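Local coordinates for protein ubiquinone biosynthesis accessory factor UbiJ (Escherichia coli, PDB 6H6O) that binds hydrophobic ubiquinone biosynthetic intermediates through its SCP2 domain and is essential for the stability of the Ubi complex that makes ubiquinone in Escherichia coli, at residues A[21-26]-A[67-72]; A[28-33]-A[124-129]; A[40-45]-A[116-121]; A[48-53]-A[80-85]. All coordinates share one frame; numbering follows the deposited sequence.

Interaction 1 of 4, residues A[21-26]-A[67-72]. With CA (calcium ion), chain I.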
loop_
_atom_site.group_PDB
_atom_site.type_symbol
_atom_site.label_atom_id
_atom_site.label_comp_id
_atom_site.label_asym_id
_atom_site.label_seq_id
_atom_site.Cartn_x
_atom_site.Cartn_y
_atom_site.Cartn_z
ATOM N N GLY A 21 3.360 -7.989 2.302
ATOM C CA GLY A 21 3.399 -7.416 0.952
ATOM C C GLY A 21 4.379 -6.256 0.865
ATOM O O GLY A 21 5.207 -6.194 -0.055
ATOM N N ILE A 22 4.338 -5.359 1.856
ATOM C CA ILE A 22 5.273 -4.226 1.907
ATOM C C ILE A 22 6.703 -4.748 2.042
ATOM O O ILE A 22 7.589 -4.255 1.350
ATOM C CB ILE A 22 4.874 -3.177 3.006
ATOM C CG1 ILE A 22 3.551 -2.478 2.617
ATOM C CG2 ILE A 22 5.980 -2.113 3.231
ATOM C CD1 ILE A 22 2.893 -1.728 3.818
ATOM N N GLU A 23 6.922 -5.761 2.909
ATOM C CA GLU A 23 8.249 -6.349 3.114
ATOM C C GLU A 23 8.789 -6.926 1.793
ATOM O O GLU A 23 9.944 -6.660 1.432
ATOM C CB GLU A 23 8.197 -7.444 4.200
ATOM C CG GLU A 23 9.553 -8.078 4.450
ATOM C CD GLU A 23 9.615 -9.012 5.644
ATOM O OE1 GLU A 23 9.152 -8.611 6.736
ATOM O OE2 GLU A 23 10.209 -10.107 5.509
ATOM N N SER A 24 7.941 -7.703 1.068
ATOM C CA SER A 24 8.339 -8.291 -0.210
ATOM C C SER A 24 8.749 -7.195 -1.221
ATOM O O SER A 24 9.796 -7.306 -1.854
ATOM C CB SER A 24 7.202 -9.145 -0.772
ATOM O OG SER A 24 7.594 -9.718 -2.005
ATOM N N LEU A 25 7.934 -6.136 -1.328
ATOM C CA LEU A 25 8.162 -4.992 -2.224
ATOM C C LEU A 25 9.494 -4.313 -1.887
ATOM O O LEU A 25 10.304 -4.106 -2.790
ATOM C CB LEU A 25 7.028 -3.965 -2.097
ATOM C CG LEU A 25 5.859 -4.036 -3.118
ATOM C CD1 LEU A 25 4.701 -3.202 -2.656
ATOM C CD2 LEU A 25 6.298 -3.502 -4.468
ATOM N N LEU A 26 9.712 -3.975 -0.602
ATOM C CA LEU A 26 10.948 -3.324 -0.143
ATOM C C LEU A 26 12.177 -4.171 -0.394
ATOM O O LEU A 26 13.199 -3.631 -0.804
ATOM C CB LEU A 26 10.858 -2.944 1.339
ATOM C CG LEU A 26 9.889 -1.816 1.692
ATOM C CD1 LEU A 26 9.748 -1.698 3.196
ATOM C CD2 LEU A 26 10.301 -0.466 1.029
ATOM N N GLN A 67 18.302 -8.272 4.358
ATOM C CA GLN A 67 16.923 -7.855 4.133
ATOM C C GLN A 67 16.459 -6.822 5.116
ATOM O O GLN A 67 17.128 -6.580 6.137
ATOM C CB GLN A 67 15.976 -9.074 4.227
ATOM C CG GLN A 67 15.852 -9.681 5.632
ATOM C CD GLN A 67 15.044 -10.951 5.611
ATOM O OE1 GLN A 67 13.819 -10.916 5.701
ATOM N NE2 GLN A 67 15.717 -12.092 5.550
ATOM N N VAL A 68 15.266 -6.270 4.835
ATOM C CA VAL A 68 14.546 -5.394 5.759
ATOM C C VAL A 68 13.308 -6.200 6.165
ATOM O O VAL A 68 12.667 -6.870 5.327
ATOM C CB VAL A 68 14.184 -3.998 5.165
ATOM C CG1 VAL A 68 13.439 -4.124 3.831
ATOM C CG2 VAL A 68 13.384 -3.142 6.163
ATOM N N ASP A 69 13.014 -6.179 7.444
ATOM C CA ASP A 69 11.850 -6.842 7.972
ATOM C C ASP A 69 10.822 -5.781 8.297
ATOM O O ASP A 69 11.177 -4.709 8.789
ATOM C CB ASP A 69 12.213 -7.682 9.200
ATOM C CG ASP A 69 12.870 -8.969 8.773
ATOM O OD1 ASP A 69 12.141 -9.887 8.332
ATOM O OD2 ASP A 69 14.113 -9.026 8.773
ATOM N N VAL A 70 9.548 -6.054 7.942
ATOM C CA VAL A 70 8.464 -5.133 8.206
ATOM C C VAL A 70 7.550 -5.783 9.255
ATOM O O VAL A 70 7.165 -6.946 9.095
ATOM C CB VAL A 70 7.693 -4.673 6.938
ATOM C CG1 VAL A 70 6.621 -3.650 7.295
ATOM C CG2 VAL A 70 8.653 -4.079 5.903
ATOM N N LEU A 71 7.221 -5.034 10.308
ATOM C CA LEU A 71 6.352 -5.485 11.402
ATOM C C LEU A 71 5.227 -4.483 11.604
ATOM O O LEU A 71 5.360 -3.319 11.245
ATOM C CB LEU A 71 7.156 -5.658 12.700
ATOM C CG LEU A 71 8.121 -6.842 12.757
ATOM C CD1 LEU A 71 9.562 -6.359 12.748
ATOM C CD2 LEU A 71 7.844 -7.672 13.966
ATOM N N GLY A 72 4.132 -4.947 12.181
ATOM C CA GLY A 72 2.976 -4.104 12.460
ATOM C C GLY A 72 2.978 -3.606 13.888
ATOM O O GLY A 72 2.222 -2.688 14.214
HETATM CA CA CA I . 9.807 -10.573 7.830
HETATM O O HOH W 1 8.663 -9.318 9.565
HETATM O O HOH W 2 9.666 -11.964 9.761
HETATM O O HOH W 3 10.849 -12.303 6.963
HETATM O O HOH W 4 7.792 -11.279 7.148
#

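Interaction 2 of 4, residues A[28-33]-A[124-129]. With CA (calcium ion), chain G; CA (calcium ion), chain H.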
loop_
_atom_site.group_PDB
_atom_site.type_symbol
_atom_site.label_atom_id
_atom_site.label_comp_id
_atom_site.label_asym_id
_atom_site.label_seq_id
_atom_site.Cartn_x
_atom_site.Cartn_y
_atom_site.Cartn_z
ATOM N N THR A 28 12.572 -6.638 -2.745
ATOM C CA THR A 28 12.852 -6.726 -4.184
ATOM C C THR A 28 13.416 -5.400 -4.721
ATOM O O THR A 28 14.334 -5.402 -5.548
ATOM C CB THR A 28 11.591 -7.164 -4.954
ATOM O OG1 THR A 28 11.078 -8.365 -4.366
ATOM C CG2 THR A 28 11.864 -7.379 -6.452
ATOM N N PHE A 29 12.897 -4.276 -4.229
ATOM C CA PHE A 29 13.305 -2.950 -4.700
ATOM C C PHE A 29 14.683 -2.487 -4.183
ATOM O O PHE A 29 15.496 -1.949 -4.962
ATOM C CB PHE A 29 12.209 -1.920 -4.365
ATOM C CG PHE A 29 12.426 -0.509 -4.871
ATOM C CD1 PHE A 29 12.509 -0.245 -6.239
ATOM C CD2 PHE A 29 12.514 0.557 -3.983
ATOM C CE1 PHE A 29 12.681 1.067 -6.709
ATOM C CE2 PHE A 29 12.717 1.865 -4.453
ATOM C CZ PHE A 29 12.794 2.110 -5.810
ATOM N N LEU A 30 14.960 -2.748 -2.901
ATOM C CA LEU A 30 16.145 -2.254 -2.205
ATOM C C LEU A 30 17.263 -3.244 -1.957
ATOM O O LEU A 30 18.415 -2.824 -1.933
ATOM C CB LEU A 30 15.736 -1.627 -0.851
ATOM C CG LEU A 30 14.684 -0.502 -0.873
ATOM C CD1 LEU A 30 14.295 -0.118 0.536
ATOM C CD2 LEU A 30 15.179 0.757 -1.664
ATOM N N TYR A 31 16.954 -4.530 -1.751
ATOM C CA TYR A 31 17.966 -5.523 -1.385
ATOM C C TYR A 31 18.393 -6.500 -2.471
ATOM O O TYR A 31 19.340 -7.264 -2.246
ATOM C CB TYR A 31 17.478 -6.318 -0.163
ATOM C CG TYR A 31 17.734 -5.605 1.137
ATOM C CD1 TYR A 31 16.860 -4.624 1.604
ATOM C CD2 TYR A 31 18.868 -5.891 1.896
ATOM C CE1 TYR A 31 17.109 -3.949 2.799
ATOM C CE2 TYR A 31 19.101 -5.257 3.106
ATOM C CZ TYR A 31 18.218 -4.292 3.556
ATOM O OH TYR A 31 18.456 -3.685 4.750
ATOM N N ARG A 32 17.704 -6.514 -3.617
ATOM C CA ARG A 32 18.035 -7.468 -4.678
ATOM C C ARG A 32 19.385 -7.132 -5.357
ATOM O O ARG A 32 20.136 -8.047 -5.687
ATOM C CB ARG A 32 16.901 -7.512 -5.717
ATOM C CG ARG A 32 17.056 -8.535 -6.831
ATOM C CD ARG A 32 15.803 -8.567 -7.689
ATOM N NE ARG A 32 15.930 -9.493 -8.818
ATOM C CZ ARG A 32 15.567 -10.773 -8.790
ATOM N NH1 ARG A 32 15.729 -11.538 -9.862
ATOM N NH2 ARG A 32 15.051 -11.300 -7.686
ATOM N N SER A 33 19.681 -5.838 -5.551
ATOM C CA SER A 33 20.902 -5.457 -6.255
ATOM C C SER A 33 22.142 -5.348 -5.364
ATOM O O SER A 33 22.173 -4.515 -4.454
ATOM C CB SER A 33 20.702 -4.176 -7.042
ATOM O OG SER A 33 21.937 -3.813 -7.643
ATOM N N ASP A 124 16.445 6.536 -3.786
ATOM C CA ASP A 124 16.891 7.330 -4.938
ATOM C C ASP A 124 17.933 6.528 -5.751
ATOM O O ASP A 124 17.802 6.401 -6.967
ATOM C CB ASP A 124 17.481 8.672 -4.469
ATOM C CG ASP A 124 17.648 9.720 -5.570
ATOM O OD1 ASP A 124 17.135 9.496 -6.687
ATOM O OD2 ASP A 124 18.283 10.772 -5.304
ATOM N N LEU A 125 18.896 5.893 -5.055
ATOM C CA LEU A 125 19.925 5.099 -5.724
ATOM C C LEU A 125 19.354 3.806 -6.293
ATOM O O LEU A 125 19.845 3.332 -7.320
ATOM C CB LEU A 125 21.101 4.834 -4.784
ATOM C CG LEU A 125 21.962 6.089 -4.480
ATOM C CD1 LEU A 125 22.925 5.833 -3.346
ATOM C CD2 LEU A 125 22.748 6.563 -5.718
ATOM N N ALA A 126 18.295 3.252 -5.655
ATOM C CA ALA A 126 17.635 2.034 -6.139
ATOM C C ALA A 126 16.912 2.253 -7.470
ATOM O O ALA A 126 16.765 1.323 -8.273
ATOM C CB ALA A 126 16.689 1.465 -5.077
ATOM N N GLU A 127 16.468 3.492 -7.696
ATOM C CA GLU A 127 15.838 3.893 -8.952
ATOM C C GLU A 127 16.933 4.124 -10.011
ATOM O O GLU A 127 16.747 3.763 -11.178
ATOM C CB GLU A 127 15.037 5.172 -8.733
ATOM C CG GLU A 127 13.994 5.442 -9.803
ATOM C CD GLU A 127 13.330 6.806 -9.733
ATOM O OE1 GLU A 127 13.839 7.690 -9.004
ATOM O OE2 GLU A 127 12.310 7.000 -10.435
ATOM N N PHE A 128 18.085 4.726 -9.595
ATOM C CA PHE A 128 19.223 4.981 -10.486
ATOM C C PHE A 128 19.787 3.668 -11.037
ATOM O O PHE A 128 20.118 3.568 -12.218
ATOM C CB PHE A 128 20.326 5.779 -9.742
ATOM C CG PHE A 128 21.743 5.542 -10.239
ATOM C CD1 PHE A 128 22.190 6.119 -11.427
ATOM C CD2 PHE A 128 22.617 4.725 -9.531
ATOM C CE1 PHE A 128 23.483 5.874 -11.899
ATOM C CE2 PHE A 128 23.905 4.467 -10.011
ATOM C CZ PHE A 128 24.330 5.045 -11.191
ATOM N N ASP A 129 19.989 2.705 -10.145
ATOM C CA ASP A 129 20.553 1.416 -10.473
ATOM C C ASP A 129 19.507 0.588 -11.267
ATOM O O ASP A 129 18.467 0.263 -10.711
ATOM C CB ASP A 129 21.015 0.714 -9.194
ATOM C CG ASP A 129 21.452 -0.698 -9.425
ATOM O OD1 ASP A 129 22.050 -0.957 -10.458
ATOM O OD2 ASP A 129 21.178 -1.541 -8.570
HETATM CA CA CA G . 16.886 -0.665 -9.268
HETATM CA CA CA H . 14.539 9.802 -7.218
HETATM O O HOH W 5 15.495 -1.751 -7.663
HETATM O O HOH W 6 18.556 -1.401 -7.811
HETATM O O HOH W 7 15.236 -0.028 -10.733
HETATM O O HOH W 8 13.500 8.211 -5.465
HETATM O O HOH W 9 16.079 10.399 -9.189
#

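Interaction 3 of 4, residues A[40-45]-A[116-121]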
loop_
_atom_site.group_PDB
_atom_site.type_symbol
_atom_site.label_atom_id
_atom_site.label_comp_id
_atom_site.label_asym_id
_atom_site.label_seq_id
_atom_site.Cartn_x
_atom_site.Cartn_y
_atom_site.Cartn_z
ATOM N N ARG A 40 23.006 0.691 1.517
ATOM C CA ARG A 40 22.262 -0.048 2.560
ATOM C C ARG A 40 23.020 -0.086 3.881
ATOM O O ARG A 40 22.379 -0.058 4.940
ATOM C CB ARG A 40 21.943 -1.470 2.120
ATOM C CG ARG A 40 20.903 -1.517 1.007
ATOM C CD ARG A 40 20.414 -2.920 0.691
ATOM N NE ARG A 40 21.514 -3.853 0.427
ATOM C CZ ARG A 40 21.852 -4.316 -0.774
ATOM N NH1 ARG A 40 21.157 -3.966 -1.852
ATOM N NH2 ARG A 40 22.879 -5.138 -0.905
ATOM N N SER A 41 24.382 -0.105 3.829
ATOM C CA SER A 41 25.212 -0.183 5.051
ATOM C C SER A 41 24.913 0.924 6.057
ATOM O O SER A 41 24.989 0.692 7.264
ATOM C CB SER A 41 26.698 -0.211 4.710
ATOM O OG SER A 41 27.173 1.089 4.412
ATOM N N ARG A 42 24.527 2.117 5.547
ATOM C CA ARG A 42 24.182 3.282 6.368
ATOM C C ARG A 42 22.946 3.029 7.272
ATOM O O ARG A 42 22.762 3.734 8.252
ATOM C CB ARG A 42 23.911 4.495 5.451
ATOM C CG ARG A 42 25.184 5.004 4.747
ATOM C CD ARG A 42 25.013 6.384 4.148
ATOM N NE ARG A 42 24.125 6.362 2.987
ATOM C CZ ARG A 42 24.425 6.857 1.788
ATOM N NH1 ARG A 42 25.603 7.428 1.570
ATOM N NH2 ARG A 42 23.545 6.786 0.797
ATOM N N LEU A 43 22.106 2.044 6.926
ATOM C CA LEU A 43 20.870 1.703 7.655
ATOM C C LEU A 43 21.001 0.435 8.506
ATOM O O LEU A 43 20.044 0.082 9.199
ATOM C CB LEU A 43 19.699 1.523 6.655
ATOM C CG LEU A 43 19.245 2.795 5.942
ATOM C CD1 LEU A 43 18.363 2.450 4.733
ATOM C CD2 LEU A 43 18.485 3.741 6.879
ATOM N N LEU A 44 22.140 -0.260 8.446
ATOM C CA LEU A 44 22.291 -1.540 9.182
ATOM C C LEU A 44 21.997 -1.403 10.661
ATOM O O LEU A 44 22.526 -0.516 11.320
ATOM C CB LEU A 44 23.648 -2.217 8.953
ATOM C CG LEU A 44 23.983 -2.595 7.505
ATOM C CD1 LEU A 44 25.356 -3.219 7.407
ATOM C CD2 LEU A 44 22.894 -3.441 6.872
ATOM N N GLY A 45 21.087 -2.239 11.135
ATOM C CA GLY A 45 20.663 -2.249 12.532
ATOM C C GLY A 45 19.642 -1.202 12.915
ATOM O O GLY A 45 19.158 -1.203 14.053
ATOM N N VAL A 116 15.990 8.520 8.113
ATOM C CA VAL A 116 15.072 8.784 6.994
ATOM C C VAL A 116 15.850 9.398 5.790
ATOM O O VAL A 116 15.565 9.042 4.650
ATOM C CB VAL A 116 13.798 9.581 7.402
ATOM C CG1 VAL A 116 14.141 10.996 7.882
ATOM C CG2 VAL A 116 12.770 9.599 6.264
ATOM N N GLN A 117 16.852 10.259 6.046
ATOM C CA GLN A 117 17.681 10.807 4.957
ATOM C C GLN A 117 18.384 9.665 4.198
ATOM O O GLN A 117 18.368 9.651 2.962
ATOM C CB GLN A 117 18.729 11.799 5.492
ATOM C CG GLN A 117 18.127 13.126 5.953
ATOM C CD GLN A 117 19.121 13.979 6.717
ATOM O OE1 GLN A 117 20.170 13.518 7.173
ATOM N NE2 GLN A 117 18.801 15.247 6.911
ATOM N N ASN A 118 18.940 8.681 4.942
ATOM C CA ASN A 118 19.637 7.528 4.351
ATOM C C ASN A 118 18.658 6.605 3.634
ATOM O O ASN A 118 18.985 6.087 2.576
ATOM C CB ASN A 118 20.467 6.774 5.397
ATOM C CG ASN A 118 21.651 7.595 5.865
ATOM O OD1 ASN A 118 22.143 8.473 5.162
ATOM N ND2 ASN A 118 22.158 7.319 7.048
ATOM N N PHE A 119 17.451 6.458 4.173
ATOM C CA PHE A 119 16.419 5.648 3.538
ATOM C C PHE A 119 16.019 6.242 2.152
ATOM O O PHE A 119 15.988 5.518 1.147
ATOM C CB PHE A 119 15.202 5.486 4.464
ATOM C CG PHE A 119 14.113 4.643 3.848
ATOM C CD1 PHE A 119 14.282 3.268 3.681
ATOM C CD2 PHE A 119 12.953 5.228 3.365
ATOM C CE1 PHE A 119 13.284 2.481 3.088
ATOM C CE2 PHE A 119 11.960 4.443 2.754
ATOM C CZ PHE A 119 12.126 3.069 2.647
ATOM N N VAL A 120 15.744 7.556 2.117
ATOM C CA VAL A 120 15.380 8.310 0.903
ATOM C C VAL A 120 16.557 8.262 -0.123
ATOM O O VAL A 120 16.328 8.000 -1.309
ATOM C CB VAL A 120 14.891 9.748 1.271
ATOM C CG1 VAL A 120 14.715 10.638 0.030
ATOM C CG2 VAL A 120 13.605 9.688 2.105
ATOM N N ALA A 121 17.806 8.445 0.361
ATOM C CA ALA A 121 19.019 8.353 -0.467
ATOM C C ALA A 121 19.112 6.942 -1.085
ATOM O O ALA A 121 19.405 6.823 -2.274
ATOM C CB ALA A 121 20.250 8.649 0.368
HETATM O O HOH W 10 21.055 5.746 9.005
HETATM O O HOH W 11 21.741 5.186 2.250
#

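Interaction 4 of 4, residues A[48-53]-A[80-85]. With LMR ((2S)-2-hydroxybutanedioic acid), chain C.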
loop_
_atom_site.group_PDB
_atom_site.type_symbol
_atom_site.label_atom_id
_atom_site.label_comp_id
_atom_site.label_asym_id
_atom_site.label_seq_id
_atom_site.Cartn_x
_atom_site.Cartn_y
_atom_site.Cartn_z
ATOM N N LEU A 48 13.149 1.907 11.858
ATOM C CA LEU A 48 12.427 3.072 11.370
ATOM C C LEU A 48 10.932 2.827 11.539
ATOM O O LEU A 48 10.393 1.907 10.922
ATOM C CB LEU A 48 12.771 3.331 9.893
ATOM C CG LEU A 48 11.987 4.455 9.143
ATOM C CD1 LEU A 48 12.178 5.841 9.818
ATOM C CD2 LEU A 48 12.429 4.540 7.663
ATOM N N ARG A 49 10.276 3.646 12.382
ATOM C CA ARG A 49 8.830 3.553 12.616
ATOM C C ARG A 49 8.101 4.543 11.709
ATOM O O ARG A 49 8.440 5.721 11.686
ATOM C CB ARG A 49 8.500 3.818 14.095
ATOM C CG ARG A 49 7.074 3.430 14.469
ATOM C CD ARG A 49 6.869 3.411 15.983
ATOM N NE ARG A 49 5.553 2.856 16.292
ATOM C CZ ARG A 49 5.324 1.783 17.044
ATOM N NH1 ARG A 49 6.329 1.140 17.622
ATOM N NH2 ARG A 49 4.084 1.348 17.227
ATOM N N VAL A 50 7.092 4.065 10.980
ATOM C CA VAL A 50 6.313 4.871 10.044
ATOM C C VAL A 50 4.868 4.907 10.529
ATOM O O VAL A 50 4.214 3.862 10.620
ATOM C CB VAL A 50 6.430 4.407 8.553
ATOM C CG1 VAL A 50 5.662 5.347 7.622
ATOM C CG2 VAL A 50 7.883 4.274 8.096
ATOM N N GLU A 51 4.399 6.108 10.899
ATOM C CA GLU A 51 3.026 6.346 11.349
ATOM C C GLU A 51 2.302 7.008 10.186
ATOM O O GLU A 51 2.585 8.165 9.866
ATOM C CB GLU A 51 2.988 7.250 12.594
ATOM C CG GLU A 51 3.811 6.755 13.784
ATOM C CD GLU A 51 3.301 5.555 14.562
ATOM O OE1 GLU A 51 2.261 4.971 14.189
ATOM O OE2 GLU A 51 3.974 5.177 15.545
ATOM N N VAL A 52 1.449 6.254 9.488
ATOM C CA VAL A 52 0.727 6.806 8.340
ATOM C C VAL A 52 -0.564 7.418 8.902
ATOM O O VAL A 52 -1.394 6.695 9.469
ATOM C CB VAL A 52 0.477 5.787 7.178
ATOM C CG1 VAL A 52 -0.136 6.489 5.972
ATOM C CG2 VAL A 52 1.775 5.104 6.742
ATOM N N LYS A 53 -0.700 8.755 8.784
ATOM C CA LYS A 53 -1.865 9.482 9.279
ATOM C C LYS A 53 -3.153 8.931 8.628
ATOM O O LYS A 53 -3.156 8.640 7.433
ATOM C CB LYS A 53 -1.730 10.983 9.008
ATOM C CG LYS A 53 -0.814 11.703 9.978
ATOM C CD LYS A 53 -1.157 13.171 10.047
ATOM C CE LYS A 53 -1.927 13.543 11.288
ATOM N NZ LYS A 53 -2.183 15.007 11.353
ATOM N N CYS A 80 14.276 6.215 14.547
ATOM C CA CYS A 80 13.654 7.325 13.837
ATOM C C CYS A 80 12.178 6.991 13.659
ATOM O O CYS A 80 11.823 5.827 13.412
ATOM C CB CYS A 80 14.341 7.541 12.489
ATOM S SG CYS A 80 13.647 8.887 11.487
ATOM N N THR A 81 11.324 8.009 13.818
ATOM C CA THR A 81 9.876 7.862 13.635
ATOM C C THR A 81 9.426 8.958 12.677
ATOM O O THR A 81 9.770 10.138 12.868
ATOM C CB THR A 81 9.125 7.931 14.985
ATOM O OG1 THR A 81 9.600 6.881 15.829
ATOM C CG2 THR A 81 7.586 7.819 14.812
ATOM N N VAL A 82 8.686 8.562 11.641
ATOM C CA VAL A 82 8.184 9.488 10.640
ATOM C C VAL A 82 6.671 9.446 10.664
ATOM O O VAL A 82 6.087 8.361 10.816
ATOM C CB VAL A 82 8.796 9.299 9.215
ATOM C CG1 VAL A 82 10.308 9.491 9.231
ATOM C CG2 VAL A 82 8.456 7.936 8.630
ATOM N N ILE A 83 6.040 10.630 10.613
ATOM C CA ILE A 83 4.583 10.781 10.637
ATOM C C ILE A 83 4.172 11.605 9.409
ATOM O O ILE A 83 4.655 12.723 9.231
ATOM C CB ILE A 83 4.028 11.383 11.963
ATOM C CG1 ILE A 83 4.576 10.643 13.217
ATOM C CG2 ILE A 83 2.479 11.373 11.943
ATOM C CD1 ILE A 83 5.612 11.404 13.982
ATOM N N ALA A 84 3.310 11.035 8.545
ATOM C CA ALA A 84 2.885 11.713 7.320
ATOM C C ALA A 84 1.664 11.025 6.714
ATOM O O ALA A 84 1.400 9.866 7.023
ATOM C CB ALA A 84 4.017 11.688 6.304
ATOM N N TYR A 85 0.944 11.736 5.816
ATOM C CA TYR A 85 -0.163 11.148 5.080
ATOM C C TYR A 85 0.490 10.278 3.983
ATOM O O TYR A 85 1.634 10.552 3.557
ATOM C CB TYR A 85 -1.095 12.228 4.488
ATOM C CG TYR A 85 -2.086 12.788 5.485
ATOM C CD1 TYR A 85 -3.219 12.069 5.846
ATOM C CD2 TYR A 85 -1.895 14.041 6.066
ATOM C CE1 TYR A 85 -4.119 12.560 6.790
ATOM C CE2 TYR A 85 -2.797 14.548 7.007
ATOM C CZ TYR A 85 -3.907 13.801 7.367
ATOM O OH TYR A 85 -4.816 14.271 8.288
HETATM C C1 LMR C . -7.892 13.709 4.312
HETATM O O1A LMR C . -8.660 14.720 3.984
HETATM O O1B LMR C . -8.309 12.614 4.640
HETATM C C2 LMR C . -6.408 14.025 4.267
HETATM O O2 LMR C . -5.673 12.864 3.886
HETATM C C3 LMR C . -6.083 15.160 3.301
HETATM C C4 LMR C . -4.597 15.389 3.192
HETATM O O4A LMR C . -3.861 14.657 2.558
HETATM O O4B LMR C . -4.177 16.441 3.847
#

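Interaction 1 of 4, residues A[21-26]-A[67-72]
V70 presses into helix 14-30 and makes the tight part of this contact. V70 CG2 lies 3.6 Å from E23 CA and 3.8 Å from L26 CD1. The side chains of L26 and V70 cross at about a right angle. L26 CB also packs on V68 CG1 at 3.8 Å, while I22 touches V70 more distantly. L61 of strand 58-63 meets both L26 and V68.

The other side of the contact is polar and watery. The E23 chain runs out extended, with CG anti to the backbone N (chi1 -180°), past V68 O to a calcium ion. Both carboxylate oxygens bind the metal, OE1 of E23 at 2.3 Å. The same OE1 accepts a nearly straight hydrogen bond from V70 N (2.9 Å, 173°), which arrives from above the carboxylate plane. D69 OD1 is the other protein ligand, at 2.5 Å from the calcium ion. The side chains of E23 and D69 lie side by side, their carboxylate planes 88° apart; the metal probably offsets their repulsion. Four waters complete the shell, and one of them also donates to V70 O. Here 21-26 runs roughly antiparallel to strand 68-71, the outermost strand on its side of the sheet within this chain, and a seven-coordinate calcium site with a bidentate glutamate joins them.

Interaction 2 of 4, residues A[28-33]-A[124-129]
A126 CB sits over one face of the F29 ring, 4.1 Å from the ring centroid, in a CH-pi contact. The methyl is offset toward the rim, close to CE2 and CZ of F29. A126 CB also meets F29 O at 3.6 Å and L30 CD2 at 3.8 Å. F29 reaches it because CG stands anti to the backbone N (chi1 -176°). The F29 ring also meets F14 of the second subunit.

The D129 side chain can be followed outward. CB leads toward the 28-33 segment. D129 CG comes within 3.6 Å of S33 OG. At the tip, D129 OD2 accepts a short hydrogen bond from S33 OG, 2.6 Å long, on its syn side and close to the carboxylate plane. OD2 also accepts from a water that binds a calcium ion. An alanine here would probably leave S33 OG and this water without their acceptor and weaken the link between the two helix ends.

The same calcium ion is held by A126 O and D129 O, at 2.2 and 2.3 Å, with A131 O and three waters. One of these waters donates to F29 O. D124 and E127 bind a second calcium ion with R93, at longer distances. The end of helix 113-128 thus meets the end of helix 14-30 beside a calcium site built on main-chain oxygens, which F29 O reaches through a metal-bound water.

Interaction 3 of 4, residues A[40-45]-A[116-121]
N118 ND2 donates to a water at 2.7 Å, and the same water donates to R42 O, also at 2.7 Å. A second water accepts from R42 NE at 2.8 Å and donates to N118 O at 2.9 Å. It lies at the edge of the R42 guanidinium, in its plane. The two waters carry the polar link between the turn and helix 113-128.

The R42 side chain crosses that of N118 at about a right angle, and the guanidinium and amide planes are only 20° apart. R42 CB rests on N118 ND2, while its CD lies 3.7 Å from N118 OD1. The R42 chain bends at chi3 (-70°), which turns NE out of the extended line. R42 NH2 lies near A121 CB.

L43 forms the apolar half. Its side chain slides past N118 in the opposite direction, with L43 CD2 at 3.9 Å from N118 CB. L43 CD1 packs on F119 CA and reaches the edge of the F119 ring. V115, L122 and F63 also touch L43. The contact joins the type I turn from S41 to L44, which leads on from helix 37-41 toward strand 47-52, to helix 113-128, the last helix of this chain, within the SCP2 fold.

Interaction 4 of 4, residues A[48-53]-A[80-85]
V50 and V82 lie side by side in a parallel pair of strands within the mixed sheet of the SCP2 fold, CG2 to CG2 at 3.7 Å. Five backbone hydrogen bonds join the two segments, from R49 N to C80 O through K53 N to A84 O. The one from E51 N to V82 O is nearly linear (2.8 Å, 177°).

L48, C80 and V82 share a face with V50. L48 CD1 packs on C80 SG at 3.8 Å, and V116 of helix 113-128 lies against C80 and V82. On the other face, E51 lies alongside I83, its CB at 3.8 Å from I83 CG1. There R49 NE bonds E51 OE2 at 2.9 Å in a salt bridge within the strand, meeting the carboxylate from above its plane. S58 OG binds both E51 OE1 and R49 NH2, and W74 O takes R49 NH1. This second shell probably limits the turning of both charged groups.

At the strand ends the Y85 ring lies between K53 and a bound malate. K53 CB sits over one ring face, 3.7 Å from the centroid, and K53 CD lies 3.7 Å from Y85 CE2. Malate C2 lies over the opposite face. An alanine in place of Y85 would probably leave K53 CB and CD without their aromatic cover and open a gap beside the malate. The malate hydroxyl O2 comes to 3.2 Å from Y85 CD1.

How the interactions relate
From the N terminus, helix 14-30 enters first and takes part in two contacts. Interaction 1 closes its loop when strand 68-71 reaches E23. Interaction 2 closes the longest loop, from the end of that helix to the end of helix 113-128. These two cross along the chain, and Y31 packs on Q67 and V68. Interactions 3 and 4 both fall within the span of interaction 2, and 4 also falls within 3. Interaction 1 crosses 3 and 4. R40 probably hydrogen-bonds L30 O and S33 O, tying 2 to 3. V116 and F119 of interaction 3 pack on V82 and L48 of interaction 4. Together they join the sheet, helix 14-30, the turn that leads on from helix 37-41, and helix 113-128.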